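Local structure of phosphoserine aminotransferase (Bacillus circulans, 2C0R) at residues 160-165 / 185-190; 180-185 / 260-265. The protein catalyses the reversible, pyridoxal-phosphate-dependent transamination between phosphoserine and 3-phosphohydroxypyruvate, a step in serine biosynthesis, and the analogous reaction on phosphohydroxythreonine. The protein carries 1 engineered substitution. All coordinates share one frame; numbering follows the deposited sequence.

Interaction 1: 160-165 / 185-190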
loop_
_atom_site.group_PDB
_atom_site.type_symbol
_atom_site.label_atom_id
_atom_site.label_comp_id
_atom_site.label_asym_id
_atom_site.label_seq_id
_atom_site.Cartn_x
_atom_site.Cartn_y
_atom_site.Cartn_z
ATOM N N LYS A 160 -18.684 -21.194 -9.650
ATOM C CA LYS A 160 -18.368 -22.373 -8.838
ATOM C C LYS A 160 -17.209 -23.171 -9.417
ATOM O O LYS A 160 -16.667 -24.031 -8.753
ATOM C CB LYS A 160 -19.540 -23.346 -8.765
ATOM C CG LYS A 160 -20.808 -22.658 -8.229
ATOM C CD LYS A 160 -21.887 -23.762 -8.180
ATOM C CE LYS A 160 -23.273 -23.146 -8.338
ATOM N NZ LYS A 160 -23.556 -22.285 -7.182
ATOM N N ALA A 161 -16.869 -22.922 -10.666
ATOM C CA ALA A 161 -15.837 -23.676 -11.353
ATOM C C ALA A 161 -15.290 -22.793 -12.471
ATOM O O ALA A 161 -15.962 -21.861 -12.913
ATOM C CB ALA A 161 -16.379 -24.963 -11.965
ATOM N N PHE A 162 -14.093 -23.108 -12.903
ATOM C CA PHE A 162 -13.322 -22.321 -13.856
ATOM C C PHE A 162 -13.025 -23.163 -15.100
ATOM O O PHE A 162 -12.909 -24.392 -15.040
ATOM C CB PHE A 162 -12.022 -21.874 -13.197
ATOM C CG PHE A 162 -12.305 -21.152 -11.879
ATOM C CD1 PHE A 162 -11.919 -21.737 -10.685
ATOM C CD2 PHE A 162 -12.931 -19.920 -11.890
ATOM C CE1 PHE A 162 -12.142 -21.089 -9.480
ATOM C CE2 PHE A 162 -13.186 -19.313 -10.660
ATOM C CZ PHE A 162 -12.825 -19.889 -9.448
ATOM N N PRO A 163 -12.905 -22.442 -16.204
ATOM C CA PRO A 163 -12.726 -23.102 -17.507
ATOM C C PRO A 163 -11.287 -23.561 -17.670
ATOM O O PRO A 163 -10.348 -23.061 -17.047
ATOM C CB PRO A 163 -12.998 -21.966 -18.488
ATOM C CG PRO A 163 -12.406 -20.787 -17.754
ATOM C CD PRO A 163 -12.903 -20.961 -16.317
ATOM N N ASP A 164 -11.125 -24.535 -18.549
ATOM C CA ASP A 164 -9.782 -24.990 -18.903
ATOM C C ASP A 164 -9.421 -24.275 -20.199
ATOM O O ASP A 164 -10.128 -24.440 -21.190
ATOM C CB ASP A 164 -9.719 -26.504 -19.007
ATOM C CG ASP A 164 -9.952 -27.271 -17.721
ATOM O OD1 ASP A 164 -9.418 -26.890 -16.640
ATOM O OD2 ASP A 164 -10.673 -28.309 -17.749
ATOM N N THR A 165 -8.375 -23.490 -20.183
ATOM C CA THR A 165 -8.083 -22.614 -21.324
ATOM C C THR A 165 -6.913 -23.118 -22.131
ATOM O O THR A 165 -6.443 -22.400 -23.008
ATOM C CB THR A 165 -7.833 -21.187 -20.797
ATOM O OG1 THR A 165 -6.803 -21.203 -19.804
ATOM C CG2 THR A 165 -9.104 -20.694 -20.089
ATOM N N LEU A 185 -4.985 -24.252 -8.124
ATOM C CA LEU A 185 -4.224 -23.143 -8.650
ATOM C C LEU A 185 -3.675 -23.427 -10.043
ATOM O O LEU A 185 -3.471 -22.513 -10.838
ATOM C CB LEU A 185 -3.067 -22.781 -7.714
ATOM C CG LEU A 185 -2.237 -21.582 -8.109
ATOM C CD1 LEU A 185 -3.079 -20.325 -8.175
ATOM C CD2 LEU A 185 -1.134 -21.350 -7.061
ATOM N N ASN A 186 -3.429 -24.698 -10.322
ATOM C CA ASN A 186 -2.833 -25.035 -11.617
ATOM C C ASN A 186 -3.726 -24.726 -12.806
ATOM O O ASN A 186 -3.250 -24.706 -13.959
ATOM C CB ASN A 186 -2.516 -26.532 -11.627
ATOM C CG ASN A 186 -1.515 -26.878 -10.558
ATOM O OD1 ASN A 186 -0.381 -26.438 -10.625
ATOM N ND2 ASN A 186 -1.929 -27.676 -9.569
ATOM N N GLN A 187 -5.007 -24.450 -12.614
ATOM C CA GLN A 187 -5.794 -23.982 -13.737
ATOM C C GLN A 187 -5.387 -22.565 -14.192
ATOM O O GLN A 187 -5.727 -22.189 -15.313
ATOM C CB GLN A 187 -7.289 -23.908 -13.383
ATOM C CG GLN A 187 -7.956 -25.252 -13.297
ATOM C CD GLN A 187 -9.454 -25.129 -13.226
ATOM O OE1 GLN A 187 -9.987 -24.724 -12.187
ATOM N NE2 GLN A 187 -10.138 -25.466 -14.328
ATOM N N PHE A 188 -4.721 -21.846 -13.313
ATOM C CA PHE A 188 -4.484 -20.422 -13.545
ATOM C C PHE A 188 -3.069 -20.092 -13.870
ATOM O O PHE A 188 -2.144 -20.699 -13.306
ATOM C CB PHE A 188 -4.830 -19.620 -12.272
ATOM C CG PHE A 188 -6.337 -19.575 -12.014
ATOM C CD1 PHE A 188 -6.930 -20.562 -11.254
ATOM C CD2 PHE A 188 -7.107 -18.562 -12.566
ATOM C CE1 PHE A 188 -8.310 -20.548 -11.053
ATOM C CE2 PHE A 188 -8.471 -18.511 -12.345
ATOM C CZ PHE A 188 -9.067 -19.510 -11.578
ATOM N N GLY A 189 -2.878 -19.082 -14.705
ATOM C CA GLY A 189 -1.498 -18.579 -14.799
ATOM C C GLY A 189 -1.284 -17.505 -13.739
ATOM O O GLY A 189 -0.168 -17.227 -13.295
ATOM N N LEU A 190 -2.348 -16.833 -13.321
ATOM C CA LEU A 190 -2.217 -15.726 -12.360
ATOM C C LEU A 190 -3.544 -15.554 -11.616
ATOM O O LEU A 190 -4.601 -15.501 -12.240
ATOM C CB LEU A 190 -1.856 -14.400 -13.033
ATOM C CG LEU A 190 -1.496 -13.214 -12.124
ATOM C CD1 LEU A 190 -0.478 -12.365 -12.890
ATOM C CD2 LEU A 190 -2.699 -12.374 -11.749
HETATM O O HOH W 1 -12.654 -25.255 -11.645
HETATM O O HOH W 2 -7.514 -23.307 -17.131
#

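Interaction 2: 180-185 / 260-265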
loop_
_atom_site.group_PDB
_atom_site.type_symbol
_atom_site.label_atom_id
_atom_site.label_comp_id
_atom_site.label_asym_id
_atom_site.label_seq_id
_atom_site.Cartn_x
_atom_site.Cartn_y
_atom_site.Cartn_z
ATOM N N SER A 180 -11.462 -18.573 0.241
ATOM C CA SER A 180 -12.760 -18.917 0.827
ATOM C C SER A 180 -13.126 -20.360 0.509
ATOM O O SER A 180 -14.092 -20.889 1.085
ATOM C CB SER A 180 -13.868 -18.023 0.289
ATOM O OG SER A 180 -14.073 -18.202 -1.086
ATOM N N ARG A 181 -12.371 -20.978 -0.388
ATOM C CA ARG A 181 -12.776 -22.273 -0.907
ATOM C C ARG A 181 -11.573 -22.916 -1.578
ATOM O O ARG A 181 -10.743 -22.183 -2.105
ATOM C CB ARG A 181 -13.939 -22.159 -1.915
ATOM C CG ARG A 181 -13.760 -21.141 -3.020
ATOM C CD ARG A 181 -14.455 -21.432 -4.345
ATOM N NE ARG A 181 -14.286 -20.237 -5.198
ATOM C CZ ARG A 181 -15.139 -19.954 -6.185
ATOM N NH1 ARG A 181 -14.993 -18.866 -6.949
ATOM N NH2 ARG A 181 -16.161 -20.801 -6.405
ATOM N N PRO A 182 -11.482 -24.223 -1.582
ATOM C CA PRO A 182 -10.421 -24.871 -2.358
ATOM C C PRO A 182 -10.634 -24.550 -3.830
ATOM O O PRO A 182 -11.726 -24.408 -4.365
ATOM C CB PRO A 182 -10.651 -26.363 -2.135
ATOM C CG PRO A 182 -11.492 -26.442 -0.899
ATOM C CD PRO A 182 -12.352 -25.194 -0.888
ATOM N N PHE A 183 -9.498 -24.433 -4.513
ATOM C CA PHE A 183 -9.448 -24.421 -5.950
ATOM C C PHE A 183 -8.061 -24.931 -6.350
ATOM O O PHE A 183 -7.124 -24.905 -5.543
ATOM C CB PHE A 183 -9.756 -23.050 -6.539
ATOM C CG PHE A 183 -8.718 -21.972 -6.337
ATOM C CD1 PHE A 183 -7.750 -21.659 -7.287
ATOM C CD2 PHE A 183 -8.730 -21.259 -5.163
ATOM C CE1 PHE A 183 -6.792 -20.672 -7.072
ATOM C CE2 PHE A 183 -7.815 -20.244 -4.929
ATOM C CZ PHE A 183 -6.881 -19.943 -5.896
ATOM N N ASP A 184 -8.046 -25.374 -7.604
ATOM C CA ASP A 184 -6.782 -25.877 -8.162
ATOM C C ASP A 184 -6.036 -24.713 -8.800
ATOM O O ASP A 184 -6.411 -24.265 -9.890
ATOM C CB ASP A 184 -7.059 -26.972 -9.187
ATOM C CG ASP A 184 -5.847 -27.546 -9.894
ATOM O OD1 ASP A 184 -4.708 -27.274 -9.410
ATOM O OD2 ASP A 184 -6.056 -28.265 -10.902
ATOM N N LEU A 185 -4.985 -24.252 -8.124
ATOM C CA LEU A 185 -4.224 -23.143 -8.650
ATOM C C LEU A 185 -3.675 -23.427 -10.043
ATOM O O LEU A 185 -3.471 -22.513 -10.838
ATOM C CB LEU A 185 -3.067 -22.781 -7.714
ATOM C CG LEU A 185 -2.237 -21.582 -8.109
ATOM C CD1 LEU A 185 -3.079 -20.325 -8.175
ATOM C CD2 LEU A 185 -1.134 -21.350 -7.061
ATOM N N GLY A 260 -8.436 -24.956 7.377
ATOM C CA GLY A 260 -7.999 -24.598 6.048
ATOM C C GLY A 260 -9.144 -24.239 5.143
ATOM O O GLY A 260 -10.225 -23.819 5.584
ATOM N N LEU A 261 -8.926 -24.401 3.804
ATOM C CA LEU A 261 -9.914 -23.909 2.882
ATOM C C LEU A 261 -11.176 -24.751 2.924
ATOM O O LEU A 261 -12.255 -24.189 2.737
ATOM C CB LEU A 261 -9.317 -23.886 1.456
ATOM C CG LEU A 261 -8.071 -23.018 1.300
ATOM C CD1 LEU A 261 -7.655 -22.934 -0.152
ATOM C CD2 LEU A 261 -8.335 -21.635 1.897
ATOM N N GLU A 262 -11.047 -26.039 3.188
ATOM C CA GLU A 262 -12.262 -26.849 3.349
ATOM C C GLU A 262 -13.055 -26.393 4.567
ATOM O O GLU A 262 -14.277 -26.343 4.536
ATOM C CB GLU A 262 -11.921 -28.329 3.516
ATOM C CG GLU A 262 -11.487 -29.002 2.245
ATOM C CD GLU A 262 -12.590 -29.365 1.286
ATOM O OE1 GLU A 262 -13.763 -29.062 1.596
ATOM O OE2 GLU A 262 -12.222 -29.965 0.246
ATOM N N GLY A 263 -12.344 -26.038 5.644
ATOM C CA GLY A 263 -13.077 -25.609 6.847
ATOM C C GLY A 263 -13.776 -24.280 6.632
ATOM O O GLY A 263 -14.952 -24.211 7.046
ATOM N N VAL A 264 -13.120 -23.269 6.051
ATOM C CA VAL A 264 -13.766 -21.987 5.882
ATOM C C VAL A 264 -14.889 -22.107 4.865
ATOM O O VAL A 264 -15.952 -21.491 5.009
ATOM C CB VAL A 264 -12.820 -20.818 5.519
ATOM C CG1 VAL A 264 -11.911 -20.546 6.731
ATOM C CG2 VAL A 264 -12.017 -21.087 4.267
ATOM N N GLN A 265 -14.721 -22.975 3.878
ATOM C CA GLN A 265 -15.783 -23.185 2.899
ATOM C C GLN A 265 -17.035 -23.695 3.578
ATOM O O GLN A 265 -18.149 -23.223 3.285
ATOM C CB GLN A 265 -15.292 -24.173 1.814
ATOM C CG GLN A 265 -16.369 -24.316 0.730
ATOM C CD GLN A 265 -15.983 -25.317 -0.333
ATOM O OE1 GLN A 265 -15.441 -26.400 -0.083
ATOM N NE2 GLN A 265 -16.291 -24.893 -1.558
#

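Interaction 1: 160-165 / 185-190
Gln187, its CG beside the backbone N (chi1 -74°) and CD swung out anti (chi2 -168°), extends toward Phe162 and Asp164. Its NE2 gives one hydrogen bond to Asp164 OD1 at 2.8 Å, from above the carboxylate plane, and a second to Phe162 O at 3.1 Å, again from above the carbonyl plane. One water takes the N-H of Phe162 and donates to Gln187 OE1 (2.8 Å); another donates to Pro163 O and Gln187 O and accepts from Thr165 N. With both N-H groups engaged and OE1 held by a water, the amide's rotation is probably fixed.

The apolar half is an edge-to-face pair. Phe188 turns its edge to one face of Phe162, with centroids 5.1 Å apart and planes at 71°; Phe188 CZ sits 3.6 Å from Phe162 CG, toward the rim of the ring. Gln187 OE1 lies at the edge of the Phe162 ring, 3.6 Å from Phe162 CB. Leu148 and Leu170 continue the packing round the two rings. The arrangement joins the connections leading into 170-173 and 190-194, neighbouring parallel strands of the seven-stranded mixed sheet in the large domain of a fold-type I aminotransferase.

Interaction 2: 180-185 / 260-265
Gln265 leaves helix 260-280 with CG anti to its backbone N (chi1 -176°) and CD anti again (chi2 -177°), an extended arm whose amide comes to Arg181 and Pro182. Glu262, one turn earlier, bends instead at chi2 (-78°), and its carboxylate end comes back to the same proline. The amide of Gln265 straddles two residues: OE1 lies 3.4 Å from Pro182 CD, while NE2 lies 3.6 Å from Arg181 CB. Pro182 meets both long side chains at about a right angle, and its neighbouring ring carbon, Pro182 CG, touches Glu262 OE2 at 3.8 Å. These are van der Waals contacts of polar ends with aliphatic carbon.

The helix here packs against the loop that follows strand 170-173 in the fold-type I architecture of this class-V aminotransferase, at some remove from the cofactor: the side chain of Arg181 is about 11 Å from the bound pyridoxal phosphate at nearest atoms. An alanine in place of Gln265 removes the amide that lies on Pro182 CD and Arg181 CB, and would probably open a gap there and let the proline shift.

Deeper in, Leu261 CB lies against the start of the proline, 3.7 Å from Pro182 N, and its CD1 branch touches Arg181 O at 3.7 Å. Ser180 O faces the helix backbone, receiving a CA-H...O contact from Gln265 CA (3.4 Å), and Val264 CG2 lies 3.8 Å from Ser180 O. The polar ends of the loop residues look elsewhere. Arg181 carries its guanidinium away from the helix to a salt bridge with Asp177 and a hydrogen bond to Phe159 O, and Ser180 OG is hydrogen-bonded to Asp177 O.

Both contacts use the connection between strands 170-173 and 190-194: interaction 2 ties its earlier part to helix 260-280, interaction 1 its later part to the loop before 170-173. The two segments of that connection meet at Leu185, which touches neither partner segment. Interaction 1 is the more buried, pairing an aromatic core with a hydrogen-bonded, water-linked amide near the surface. Interaction 2 is only partly buried and rests on van der Waals packing and one CA-H...O contact. Their side chains meet: Arg181 NH1 lies 3.5 Å from Phe162 CZ, and Phe183 CD1 is 4.0 Å from Phe188 CE1. The aromatic pair of 160-165 / 185-190 thus adjoins the loop that the helix packs on.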